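Local coordinates for protein probable enoyl-CoA hydratase/isomerase (Pseudomonas aeruginosa PAO1, PDB 5YLO) that probably acts as a Delta3,Delta2-enoyl-CoA isomerase of the crotonase family, with a likely part in the metabolism of unsaturated fatty acids, at residues A[212-215]-A[216-220]. Residues are numbered along the deposited sequence; the frame is centred on the assembly and turned at random.
Sequences QTKR and LLRDG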
# COMPACT_ATOMS: atom_id res chain seq x y z
N GLN A 212 10.15 6.05 19.19
CA GLN A 212 10.03 7.24 18.36
C GLN A 212 9.78 6.88 16.90
O GLN A 212 8.96 7.51 16.23
CB GLN A 212 11.28 8.11 18.49
CG GLN A 212 11.48 8.71 19.86
CD GLN A 212 12.73 9.57 19.94
OE1 GLN A 212 13.83 9.11 19.62
NE2 GLN A 212 12.57 10.82 20.36
N THR A 213 10.48 5.86 16.40
CA THR A 213 10.28 5.43 15.02
C THR A 213 8.86 4.90 14.81
O THR A 213 8.23 5.19 13.78
CB THR A 213 11.31 4.37 14.64
OG1 THR A 213 12.60 4.99 14.50
CG2 THR A 213 10.94 3.68 13.33
N LYS A 214 8.35 4.13 15.76
CA LYS A 214 7.00 3.58 15.62
C LYS A 214 5.96 4.69 15.62
O LYS A 214 4.95 4.60 14.90
CB LYS A 214 6.73 2.57 16.73
CG LYS A 214 5.39 1.85 16.59
CD LYS A 214 5.28 0.69 17.56
CE LYS A 214 3.89 0.07 17.51
NZ LYS A 214 3.80 -1.17 18.34
N ARG A 215 6.18 5.75 16.39
CA ARG A 215 5.27 6.89 16.36
C ARG A 215 5.37 7.65 15.04
O ARG A 215 4.36 8.17 14.56
CB ARG A 215 5.56 7.83 17.53
CG ARG A 215 4.86 7.47 18.83
CD ARG A 215 5.09 8.54 19.89
NE ARG A 215 6.40 8.43 20.51
CZ ARG A 215 6.60 8.14 21.79
NH1 ARG A 215 5.57 7.96 22.60
NH2 ARG A 215 7.84 8.06 22.27
N LEU A 216 6.56 7.72 14.46
CA LEU A 216 6.72 8.43 13.19
C LEU A 216 6.08 7.66 12.04
O LEU A 216 5.45 8.26 11.16
CB LEU A 216 8.20 8.68 12.91
CG LEU A 216 8.87 9.76 13.76
CD1 LEU A 216 10.37 9.70 13.61
CD2 LEU A 216 8.35 11.14 13.37
N LEU A 217 6.23 6.33 12.03
CA LEU A 217 5.57 5.51 11.02
C LEU A 217 4.07 5.74 11.04
O LEU A 217 3.44 5.95 10.00
CB LEU A 217 5.88 4.03 11.26
CG LEU A 217 7.30 3.51 11.02
CD1 LEU A 217 7.49 2.20 11.75
CD2 LEU A 217 7.55 3.33 9.53
N ARG A 218 3.48 5.73 12.24
CA ARG A 218 2.03 5.87 12.37
C ARG A 218 1.58 7.28 12.00
O ARG A 218 0.64 7.46 11.22
CB ARG A 218 1.61 5.50 13.79
CG ARG A 218 0.11 5.48 14.04
CD ARG A 218 -0.21 4.88 15.40
NE ARG A 218 0.47 5.57 16.49
CZ ARG A 218 1.53 5.09 17.13
NH1 ARG A 218 2.04 3.91 16.80
NH2 ARG A 218 2.09 5.79 18.11
N ASP A 219 2.25 8.30 12.55
CA ASP A 219 1.88 9.67 12.24
C ASP A 219 2.13 10.00 10.77
O ASP A 219 1.38 10.79 10.18
CB ASP A 219 2.64 10.65 13.13
CG ASP A 219 2.19 10.61 14.58
OD1 ASP A 219 1.14 9.99 14.86
OD2 ASP A 219 2.89 11.20 15.43
N GLY A 220 3.16 9.41 10.16
CA GLY A 220 3.51 9.72 8.79
C GLY A 220 2.47 9.33 7.76
O GLY A 220 2.46 9.89 6.66
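Arg218 folds back over Arg215 and beside Lys214 in a local side-chain contact within one alpha-helix, 207-220, in the C-terminal part of the modelled crotonase-fold chain. Regular helical bonds, from N-H of residue i+4 to C=O of residue i, hold the turn: Leu217 N donates to Thr213 O at 2.9 Å with an N-H...O angle of 167°, and Asp219 N reaches Arg215 O in the same way. The bond from Arg218 N to Lys214 O is longer, 3.2 Å.

Arg218 leaves the helix with CG anti to its backbone N; beyond CG the chain heads back toward the helix start, and the bend at chi3 (56°) folds the guanidinium in against the helix. One face of that group lies over Arg215 CA, and NH2 comes to 3.3 Å from Arg215 CG. On the other branch NH1 sits 3.9 Å from Lys214 CG. The two arginine guanidinium planes are steeply inclined, 73° apart, and their charged ends do not touch. Lys214 runs extended away from this cluster to a salt bridge with Asp123 and a hydrogen bond to Leu99 O.

Thr213 and Leu217 face the second subunit, where Thr213 OG1 is hydrogen-bonded to Asp145 OD2 and Tyr142 OH of that subunit and Leu217 packs on its Lys162. This part of the helix therefore contributes to the subunit interface. Between the two residues, Thr213 CG2 meets Leu217 CD1 at 4.1 Å.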